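PDB 2H9F: hypothetical protein from Pseudomonas aeruginosa, which probably isomerises methylaconitate, as a member of the PrpF family of isomerases. Local coordinates for residues Ile8-Thr13 with Asp29-Cys34; Phe25-Leu30 with Cys72-Lys77; Ala40-Phe45 with Pro97-Ser102; Asp86-Gln91 with Gln139-Lys144. One frame throughout, in Å; residues are numbered along the deposited sequence. Where two conformers were deposited one is given.

Contact 1: residues Ile8-Thr13 with Asp29-Cys34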
# COMPACT_ATOMS: atom_id res chain seq x y z
N ILE A 8 -1.14 23.36 2.11
CA ILE A 8 0.27 23.81 1.99
C ILE A 8 0.90 22.90 0.95
O ILE A 8 0.58 21.72 0.90
CB ILE A 8 0.95 23.68 3.41
CG1 ILE A 8 0.16 24.56 4.36
CG2 ILE A 8 2.36 24.13 3.46
CD1 ILE A 8 -0.04 25.97 3.89
N ARG A 9 1.73 23.47 0.07
CA ARG A 9 2.55 22.68 -0.84
C ARG A 9 4.00 22.67 -0.33
O ARG A 9 4.62 23.74 -0.13
CB ARG A 9 2.51 23.24 -2.28
CG ARG A 9 1.13 23.64 -2.90
CD ARG A 9 1.25 23.78 -4.46
NE ARG A 9 2.42 24.59 -4.91
CZ ARG A 9 3.15 24.40 -6.03
NH1 ARG A 9 2.92 23.42 -6.89
NH2 ARG A 9 4.16 25.23 -6.28
N ILE A 10 4.51 21.47 -0.04
CA ILE A 10 5.87 21.25 0.51
C ILE A 10 6.71 20.48 -0.47
O ILE A 10 6.32 19.36 -0.88
CB ILE A 10 5.86 20.54 1.91
CG1 ILE A 10 4.89 21.25 2.85
CG2 ILE A 10 7.29 20.51 2.60
CD1 ILE A 10 4.54 20.45 4.05
N PRO A 11 7.81 21.10 -0.94
CA PRO A 11 8.71 20.40 -1.86
C PRO A 11 9.15 19.06 -1.27
O PRO A 11 9.58 19.01 -0.14
CB PRO A 11 9.91 21.35 -2.01
CG PRO A 11 9.42 22.67 -1.54
CD PRO A 11 8.29 22.44 -0.60
N ALA A 12 9.05 18.00 -2.06
CA ALA A 12 9.35 16.64 -1.60
C ALA A 12 9.69 15.81 -2.82
O ALA A 12 9.31 16.14 -3.93
CB ALA A 12 8.14 15.96 -0.92
N THR A 13 10.33 14.69 -2.52
CA THR A 13 10.68 13.66 -3.48
C THR A 13 10.30 12.32 -2.87
O THR A 13 10.63 11.99 -1.70
CB THR A 13 12.16 13.73 -3.82
OG1 THR A 13 12.46 15.10 -4.17
CG2 THR A 13 12.50 12.80 -5.02
N ASP A 29 13.38 23.05 2.96
CA ASP A 29 12.06 23.06 2.31
C ASP A 29 10.88 22.89 3.27
O ASP A 29 9.71 23.05 2.87
CB ASP A 29 11.98 21.97 1.26
CG ASP A 29 12.89 22.22 0.08
OD1 ASP A 29 13.27 23.41 -0.14
OD2 ASP A 29 13.21 21.21 -0.63
N LEU A 30 11.16 22.57 4.53
CA LEU A 30 10.09 22.30 5.48
C LEU A 30 9.56 23.60 5.98
O LEU A 30 10.30 24.57 6.14
CB LEU A 30 10.59 21.47 6.68
CG LEU A 30 10.98 20.02 6.39
CD1 LEU A 30 11.55 19.32 7.64
CD2 LEU A 30 9.84 19.20 5.79
N PRO A 31 8.28 23.61 6.36
CA PRO A 31 7.78 24.76 7.13
C PRO A 31 8.64 25.10 8.32
O PRO A 31 9.26 24.25 8.93
CB PRO A 31 6.41 24.30 7.59
CG PRO A 31 5.99 23.30 6.60
CD PRO A 31 7.25 22.59 6.21
N GLU A 32 8.69 26.38 8.65
CA GLU A 32 9.63 26.83 9.62
C GLU A 32 9.46 26.07 10.92
O GLU A 32 10.44 25.70 11.55
CB GLU A 32 9.47 28.32 9.86
CG GLU A 32 10.58 28.92 10.73
CD GLU A 32 10.34 30.41 11.11
OE1 GLU A 32 9.48 31.09 10.48
OE2 GLU A 32 11.03 30.88 12.03
N SER A 33 8.23 25.83 11.33
CA SER A 33 7.99 25.10 12.57
C SER A 33 8.52 23.67 12.56
O SER A 33 8.78 23.10 13.60
CB SER A 33 6.51 25.10 12.92
OG SER A 33 5.77 24.40 11.97
N CYS A 34 8.66 23.09 11.37
CA CYS A 34 9.14 21.74 11.26
C CYS A 34 10.66 21.62 11.02
O CYS A 34 11.15 20.51 10.74
CB CYS A 34 8.38 21.06 10.12
SG CYS A 34 6.62 21.11 10.42
O HOH W 1 12.33 18.78 -0.17
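I10 and P11, on strand 7-17 of the PrpF fold, pack against D29 and P31 in the loop that leads from strand 20-26 to helix 39-49. The two branches of I10 share the work. With CG1 beside the backbone N (chi1 -50°), CG2 stands anti to it and reaches the carbonyl oxygen of D29, I10 CG2 lying 3.5 Å from D29 O. The longer branch ends in CD1 beside the pyrrolidine ring of P31, and I10 CD1 lies 4.1 Å from P31 CD; the two side chains meet at about a right angle. A looser apolar contact joins I10 CG2 to L30 CD2 at 4.3 Å. P11 lays its ring obliquely across the side chain of D29, and D29 CG sits 3.7 Å from P11 CB. D29 OD2 also takes a salt bridge from R26 NE. L30 and C34 of the loop touch L44 of helix 39-49, as I10 does, so strand, loop and helix close on one another, while R9 turns to E386 of the second subunit. One water ties the strand to the loop, donating to P11 O at 2.8 Å and to D29 OD2 at 2.6 Å.

Contact 2: residues Phe25-Leu30 with Cys72-Lys77. With SO4 (sulfate ion), chain H.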
# COMPACT_ATOMS: atom_id res chain seq x y z
N PHE A 25 12.53 14.91 2.23
CA PHE A 25 12.54 16.36 2.30
C PHE A 25 13.94 16.90 2.52
O PHE A 25 14.68 16.35 3.32
CB PHE A 25 11.71 16.81 3.51
CG PHE A 25 10.30 16.36 3.47
CD1 PHE A 25 9.94 15.13 3.97
CD2 PHE A 25 9.33 17.18 2.92
CE1 PHE A 25 8.61 14.69 3.91
CE2 PHE A 25 7.98 16.78 2.92
CZ PHE A 25 7.63 15.54 3.43
N ARG A 26 14.26 18.02 1.88
CA ARG A 26 15.36 18.86 2.39
C ARG A 26 14.92 19.65 3.60
O ARG A 26 13.82 20.22 3.60
CB ARG A 26 15.82 19.86 1.36
CG ARG A 26 15.99 19.28 -0.03
CD ARG A 26 16.68 20.23 -0.95
NE ARG A 26 15.99 21.50 -1.07
CZ ARG A 26 16.41 22.52 -1.80
NH1 ARG A 26 17.55 22.45 -2.48
NH2 ARG A 26 15.71 23.66 -1.80
N LEU A 27 15.77 19.76 4.62
CA LEU A 27 15.39 20.51 5.82
C LEU A 27 14.88 21.93 5.50
O LEU A 27 13.85 22.35 6.01
CB LEU A 27 16.56 20.57 6.80
CG LEU A 27 16.37 21.33 8.10
CD1 LEU A 27 15.32 20.70 9.02
CD2 LEU A 27 17.74 21.42 8.77
N GLU A 28 15.59 22.64 4.64
CA GLU A 28 15.24 24.01 4.25
C GLU A 28 13.88 24.13 3.56
O GLU A 28 13.31 25.21 3.54
CB GLU A 28 16.33 24.58 3.33
CG GLU A 28 16.37 23.93 1.91
CD GLU A 28 17.68 24.24 1.11
OE1 GLU A 28 17.80 25.44 0.73
OE2 GLU A 28 18.53 23.29 0.86
N ASP A 29 13.38 23.05 2.96
CA ASP A 29 12.06 23.06 2.31
C ASP A 29 10.88 22.89 3.27
O ASP A 29 9.71 23.05 2.87
CB ASP A 29 11.98 21.97 1.26
CG ASP A 29 12.89 22.22 0.08
OD1 ASP A 29 13.27 23.41 -0.14
OD2 ASP A 29 13.21 21.21 -0.63
N LEU A 30 11.16 22.57 4.53
CA LEU A 30 10.09 22.30 5.48
C LEU A 30 9.56 23.60 5.98
O LEU A 30 10.30 24.57 6.14
CB LEU A 30 10.59 21.47 6.68
CG LEU A 30 10.98 20.02 6.39
CD1 LEU A 30 11.55 19.32 7.64
CD2 LEU A 30 9.84 19.20 5.79
N CYS A 72 9.27 8.78 6.44
CA CYS A 72 9.67 10.11 5.99
C CYS A 72 11.15 10.33 6.33
O CYS A 72 11.65 9.87 7.37
CB CYS A 72 8.84 11.16 6.71
SG CYS A 72 7.15 11.31 6.04
N VAL A 73 11.84 11.08 5.47
CA VAL A 73 13.28 11.33 5.63
C VAL A 73 13.57 12.81 5.44
O VAL A 73 13.03 13.43 4.51
CB VAL A 73 14.09 10.51 4.61
CG1 VAL A 73 15.59 10.95 4.54
CG2 VAL A 73 13.97 9.02 4.92
N ILE A 74 14.36 13.38 6.36
CA ILE A 74 14.95 14.73 6.25
C ILE A 74 16.47 14.61 5.98
O ILE A 74 17.17 13.89 6.69
CB ILE A 74 14.76 15.58 7.53
CG1 ILE A 74 13.26 15.68 7.90
CG2 ILE A 74 15.36 17.01 7.30
CD1 ILE A 74 13.00 16.28 9.30
N LEU A 75 16.95 15.27 4.93
CA LEU A 75 18.39 15.47 4.66
C LEU A 75 18.70 16.96 4.76
O LEU A 75 17.86 17.82 4.44
CB LEU A 75 18.78 14.99 3.27
CG LEU A 75 19.48 13.64 3.16
CD1 LEU A 75 18.58 12.57 3.59
CD2 LEU A 75 19.92 13.42 1.73
N SER A 76 19.88 17.25 5.29
CA SER A 76 20.44 18.59 5.37
C SER A 76 21.95 18.48 5.20
O SER A 76 22.54 17.39 5.37
CB SER A 76 20.12 19.22 6.72
OG SER A 76 20.68 18.48 7.78
N LYS A 77 22.57 19.60 4.84
CA LYS A 77 24.01 19.71 4.83
C LYS A 77 24.52 19.42 6.23
O LYS A 77 24.01 19.94 7.22
CB LYS A 77 24.45 21.11 4.37
CG LYS A 77 24.19 21.35 2.86
CD LYS A 77 24.97 22.56 2.24
CE LYS A 77 26.47 22.22 1.99
NZ LYS A 77 26.72 21.43 0.74
S SO4 H . 17.38 25.90 -4.44
O1 SO4 H . 17.19 24.61 -5.12
O2 SO4 H . 18.26 25.74 -3.28
O3 SO4 H . 17.99 26.83 -5.39
O4 SO4 H . 16.09 26.43 -4.01
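F25, I74 and L27 bury the most surface where strand 20-26 runs parallel to strand 71-77 in a PrpF-family beta sheet. The backbone ladder has three rungs: F25 N donates to V73 O (2.8 Å), L75 N to F25 O (3.0 Å) and L27 N to L75 O (2.9 Å). F25 and I74 point to the same face, toward helix 39-49. The phenyl ring of F25 turns an edge to its neighbour strand: V73 O lies in the ring plane beside CD1, and the sulfur of C72 borders CE1. F45 of helix 39-49 meets this ring, their planes at about 20°. I74 divides its branches between two leucines past the strand end. I74 CG2 touches L27 CB at 3.8 Å, while I74 CD1, at the end of the other branch, meets L30 CD1 at 3.8 Å. CG of L27 stands anti to the backbone N (chi1 179°), which lays CD2 against S76 CB. R26 and L75 share the other face, toward F115 of helix 106-118. Bent at chi3 (-58°), R26 grips D29 side-on, one nitrogen to each oxygen, while E28 OE2 lies over the guanidinium face as a charge partner alone. A sulfate, probably from the crystallisation liquor, accepts weak bonds from R26 NH1, which also donates to A119 O; R26 NH2 reaches D29 OD1 at 3.0 Å in the guanidinium plane.

Contact 3: residues Ala40-Phe45 with Pro97-Ser102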
# COMPACT_ATOMS: atom_id res chain seq x y z
N ALA A 40 5.35 19.68 15.89
CA ALA A 40 4.91 20.13 14.55
C ALA A 40 5.44 19.21 13.48
O ALA A 40 4.74 18.82 12.54
CB ALA A 40 5.35 21.54 14.30
N ARG A 41 6.71 18.85 13.60
CA ARG A 41 7.34 18.02 12.58
C ARG A 41 6.66 16.64 12.51
O ARG A 41 6.37 16.08 11.44
CB ARG A 41 8.85 17.87 12.90
CG ARG A 41 9.52 16.92 11.94
CD ARG A 41 10.98 16.70 12.26
NE ARG A 41 11.76 17.85 11.86
CZ ARG A 41 13.06 18.00 12.10
NH1 ARG A 41 13.77 17.04 12.69
NH2 ARG A 41 13.65 19.09 11.67
N ASP A 42 6.45 16.08 13.68
CA ASP A 42 5.85 14.74 13.86
C ASP A 42 4.46 14.77 13.24
O ASP A 42 4.14 13.92 12.39
CB ASP A 42 5.84 14.40 15.38
CG ASP A 42 7.20 13.89 15.89
OD1 ASP A 42 8.21 14.03 15.16
OD2 ASP A 42 7.25 13.38 17.03
N ARG A 43 3.66 15.79 13.59
CA ARG A 43 2.30 15.99 13.04
C ARG A 43 2.34 16.10 11.52
O ARG A 43 1.51 15.48 10.78
CB ARG A 43 1.67 17.28 13.61
CG ARG A 43 1.51 17.33 15.12
CD ARG A 43 0.57 18.47 15.61
NE ARG A 43 1.14 19.82 15.51
CZ ARG A 43 1.55 20.55 16.55
NH1 ARG A 43 1.48 20.07 17.78
NH2 ARG A 43 2.06 21.76 16.38
N LEU A 44 3.30 16.89 11.03
CA LEU A 44 3.41 17.08 9.59
C LEU A 44 3.57 15.73 8.89
O LEU A 44 2.84 15.42 7.96
CB LEU A 44 4.56 18.03 9.20
CG LEU A 44 4.78 18.10 7.67
CD1 LEU A 44 3.60 18.72 6.98
CD2 LEU A 44 6.08 18.86 7.31
N PHE A 45 4.51 14.93 9.38
CA PHE A 45 4.83 13.67 8.75
C PHE A 45 3.73 12.62 8.89
O PHE A 45 3.42 11.86 7.96
CB PHE A 45 6.17 13.18 9.27
CG PHE A 45 7.35 14.00 8.78
CD1 PHE A 45 7.21 14.94 7.78
CD2 PHE A 45 8.62 13.74 9.25
CE1 PHE A 45 8.27 15.67 7.34
CE2 PHE A 45 9.69 14.43 8.77
CZ PHE A 45 9.51 15.43 7.85
N PRO A 97 -0.82 7.80 16.57
CA PRO A 97 -0.14 9.05 16.23
C PRO A 97 1.24 9.05 16.86
O PRO A 97 1.40 9.45 18.01
CB PRO A 97 -1.05 10.11 16.84
CG PRO A 97 -1.62 9.44 18.06
CD PRO A 97 -1.71 7.96 17.74
N PHE A 98 2.21 8.55 16.12
CA PHE A 98 3.58 8.38 16.63
C PHE A 98 4.56 8.33 15.48
O PHE A 98 4.28 7.68 14.44
CB PHE A 98 3.72 7.09 17.46
CG PHE A 98 5.03 7.01 18.24
CD1 PHE A 98 5.22 7.79 19.38
CD2 PHE A 98 6.06 6.19 17.81
CE1 PHE A 98 6.41 7.73 20.09
CE2 PHE A 98 7.25 6.12 18.49
CZ PHE A 98 7.44 6.90 19.64
N VAL A 99 5.66 9.05 15.61
CA VAL A 99 6.75 8.97 14.65
C VAL A 99 7.95 8.57 15.46
O VAL A 99 8.26 9.21 16.48
CB VAL A 99 7.00 10.31 13.90
CG1 VAL A 99 8.11 10.13 12.88
CG2 VAL A 99 5.70 10.82 13.23
N ASP A 100 8.60 7.49 15.05
CA ASP A 100 9.70 6.94 15.84
C ASP A 100 10.98 7.37 15.17
O ASP A 100 11.18 7.07 13.99
CB ASP A 100 9.60 5.42 15.87
CG ASP A 100 10.65 4.76 16.71
OD1 ASP A 100 11.60 5.41 17.23
OD2 ASP A 100 10.50 3.55 16.84
N TRP A 101 11.83 8.06 15.92
CA TRP A 101 13.10 8.56 15.39
C TRP A 101 14.30 7.76 15.90
O TRP A 101 15.46 8.15 15.69
CB TRP A 101 13.28 10.03 15.77
CG TRP A 101 12.20 10.91 15.26
CD1 TRP A 101 11.12 11.34 15.94
CD2 TRP A 101 12.10 11.43 13.94
NE1 TRP A 101 10.33 12.13 15.13
CE2 TRP A 101 10.91 12.19 13.89
CE3 TRP A 101 12.89 11.34 12.81
CZ2 TRP A 101 10.51 12.86 12.75
CZ3 TRP A 101 12.48 11.98 11.67
CH2 TRP A 101 11.30 12.73 11.64
N SER A 102 14.06 6.64 16.56
CA SER A 102 15.14 5.96 17.27
C SER A 102 15.93 4.96 16.41
O SER A 102 16.98 4.49 16.84
CB SER A 102 14.56 5.22 18.46
OG SER A 102 13.84 4.09 17.99
O HOH W 2 5.59 11.29 17.65
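W101 gives its indole N-H to D42, a side-chain bond from the loop after strand 99-100 to helix 39-49 in a contact otherwise made largely of apolar packing. W101 NE1 lies 2.8 Å from D42 OD1 with an N-H...O angle of 149°. The oxygen lies in the indole plane; the donor comes to its syn side, tilted 29° from the carboxylate plane, and the carboxylate and ring planes are only 21° apart. D42 reaches the tryptophan with CG anti to its carbonyl carbon. Its second oxygen is used as well: a water donates to D42 OD2 and accepts from V99 N, adding a bridge to the backbone of the short strand. One carboxylate is thus linked to both V99 and W101.

The far end of the indole meets F45 edge to edge, W101 CH2 lying 3.7 Å from F45 CE2, while the two side chains cross at about a right angle. R41 comes in obliquely, R41 CD 3.9 Å from W101 CZ2; its guanidinium continues past the tryptophan, and NE donates to C34 O. V99 plays two parts. V99 CG2 packs on the helix backbone, 3.6 Å from D42 O, and CG1 lies over one indole face, offset toward the rim.

L88 of strand 85-92 also touches both R41 and W101. Beyond the tryptophan, D100 OD1 accepts from S102 N and S102 OG, and the bond to S102 N makes an Asx turn. The contact is thus helix-on-sheet packing in the PrpF fold, with an aspartate-indole bond joining helix 39-49 to the short strand 99-100, which pairs with 85-92.

Contact 4: residues Asp86-Gln91 with Gln139-Lys144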
# COMPACT_ATOMS: atom_id res chain seq x y z
N ASP A 86 23.47 15.26 6.81
CA ASP A 86 22.82 14.61 7.94
C ASP A 86 21.53 13.97 7.47
O ASP A 86 20.74 14.59 6.75
CB ASP A 86 22.53 15.59 9.06
CG ASP A 86 23.76 16.12 9.71
OD1 ASP A 86 24.84 15.54 9.50
OD2 ASP A 86 23.66 17.14 10.45
N TYR A 87 21.29 12.75 7.93
CA TYR A 87 20.21 11.90 7.48
C TYR A 87 19.40 11.49 8.68
O TYR A 87 19.90 10.86 9.60
CB TYR A 87 20.79 10.71 6.74
CG TYR A 87 19.94 9.48 6.62
CD1 TYR A 87 18.63 9.56 6.25
CD2 TYR A 87 20.48 8.22 6.85
CE1 TYR A 87 17.86 8.41 6.12
CE2 TYR A 87 19.71 7.06 6.74
CZ TYR A 87 18.40 7.17 6.39
OH TYR A 87 17.61 6.04 6.25
N LEU A 88 18.15 11.91 8.68
CA LEU A 88 17.21 11.64 9.76
C LEU A 88 16.03 10.87 9.20
O LEU A 88 15.47 11.28 8.19
CB LEU A 88 16.74 12.97 10.34
CG LEU A 88 16.41 13.08 11.83
CD1 LEU A 88 17.54 12.60 12.72
CD2 LEU A 88 16.04 14.55 12.13
N TYR A 89 15.64 9.79 9.86
CA TYR A 89 14.59 8.91 9.39
C TYR A 89 13.49 8.78 10.46
O TYR A 89 13.78 8.57 11.65
CB TYR A 89 15.24 7.60 8.99
CG TYR A 89 14.41 6.40 9.20
CD1 TYR A 89 13.25 6.19 8.46
CD2 TYR A 89 14.78 5.44 10.14
CE1 TYR A 89 12.46 5.05 8.66
CE2 TYR A 89 14.00 4.31 10.35
CZ TYR A 89 12.85 4.12 9.61
OH TYR A 89 12.09 2.98 9.82
N GLY A 90 12.25 9.03 10.05
CA GLY A 90 11.06 8.91 10.89
C GLY A 90 10.17 7.77 10.44
O GLY A 90 9.72 7.74 9.30
N GLN A 91 9.94 6.78 11.32
CA GLN A 91 8.99 5.68 11.04
C GLN A 91 7.63 6.07 11.58
O GLN A 91 7.45 6.26 12.79
CB GLN A 91 9.45 4.40 11.73
CG GLN A 91 8.62 3.16 11.43
CD GLN A 91 8.75 2.71 9.98
OE1 GLN A 91 9.87 2.71 9.44
NE2 GLN A 91 7.62 2.32 9.35
N GLN A 139 24.36 9.39 9.75
CA GLN A 139 23.09 8.84 10.20
C GLN A 139 22.88 9.51 11.54
O GLN A 139 23.50 9.18 12.54
CB GLN A 139 23.16 7.31 10.29
CG GLN A 139 21.88 6.59 9.96
CD GLN A 139 20.73 7.07 10.83
OE1 GLN A 139 20.90 7.17 12.05
NE2 GLN A 139 19.55 7.38 10.21
N ALA A 140 21.99 10.51 11.52
CA ALA A 140 21.73 11.38 12.67
C ALA A 140 20.90 10.68 13.77
O ALA A 140 21.02 11.05 14.92
CB ALA A 140 21.04 12.68 12.20
N ASN A 141 20.12 9.66 13.41
CA ASN A 141 19.32 8.91 14.41
C ASN A 141 20.21 8.18 15.36
O ASN A 141 20.05 8.32 16.56
CB ASN A 141 18.32 7.92 13.76
CG ASN A 141 17.36 8.62 12.74
OD1 ASN A 141 17.75 8.87 11.60
ND2 ASN A 141 16.14 8.96 13.17
N ILE A 142 21.19 7.45 14.83
CA ILE A 142 22.13 6.66 15.68
C ILE A 142 23.59 7.16 15.81
O ILE A 142 24.34 6.57 16.58
CB ILE A 142 22.15 5.16 15.22
CG1 ILE A 142 22.98 4.97 13.93
CG2 ILE A 142 20.68 4.64 15.04
CD1 ILE A 142 22.51 3.86 13.01
N GLY A 143 23.99 8.21 15.08
CA GLY A 143 25.37 8.76 15.21
C GLY A 143 26.49 7.94 14.56
O GLY A 143 27.52 7.71 15.15
N LYS A 144 26.28 7.54 13.31
CA LYS A 144 27.19 6.64 12.59
C LYS A 144 27.32 7.08 11.14
O LYS A 144 26.40 7.65 10.58
CB LYS A 144 26.59 5.23 12.59
CG LYS A 144 26.53 4.53 13.96
CD LYS A 144 27.89 4.07 14.39
CE LYS A 144 27.81 2.91 15.37
NZ LYS A 144 29.19 2.64 15.91
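Over one face of the Y87 ring sits the side-chain amide of Q139, nearly upright on it: the planes are 83° apart, and Q139 NE2 lies 3.5 Å from Y87 CE2. The bend of Q139 at chi2 (-56°) folds the amide back toward the strand, and CG comes near CD2 and CE2 of the ring. Q139 NE2 also donates, within its amide plane, to N141 OD1 at 2.7 Å, while Q139 OE1 accepts from I142 N. Both ends of the Q139 amide are therefore tied within its own turn.

The amide of N141 faces the backbone of Y89. Y89 N donates to N141 OD1 at 2.9 Å, in the carbonyl plane and on a lone pair, so this oxygen takes two donors. In the other direction N141 ND2 gives a weak, bent bond to Y89 O (2.8 Å); it also donates to W101 O. The asparagine thus carries on the parallel pairing where the 139-144 backbone turns aside. The last backbone rung is A140 N to Y87 O at 2.9 Å, and L88 CD1 rests on A140 CB at 3.5 Å.

Q139 faces both G143 and K144, a G1 beta bulge, with G143 at positive phi. This turn links strands 131-139 and 144-153. Strand 85-92 lies between 71-77, antiparallel, and 131-139, parallel; Y87 points to helix 106-118, touching L108, S109 and A112, and its hydroxyl bonds to C105 O.

In the fold
All four contacts lie on the same side of the chain's centre. Contacts 1 and 2 are nearest, centres about 8 Å apart, and share D29 and L30; contacts 1 and 4 are about 19 Å apart and do not touch. Strands 7-17, 20-26, 71-77, 85-92 and 131-139 follow one another as neighbours, taking the path from contact 1 through contact 2 to contact 4. Contact 3 brings helix 39-49 to strand 99-100, itself paired with 85-92. Along the chain contact 3 crosses both contact 2 and contact 4. With backbone pairing of S76 with D86 and of Q91 with D100 between them, these contacts join strands, helix 39-49 and loops of the first 144 or so residues.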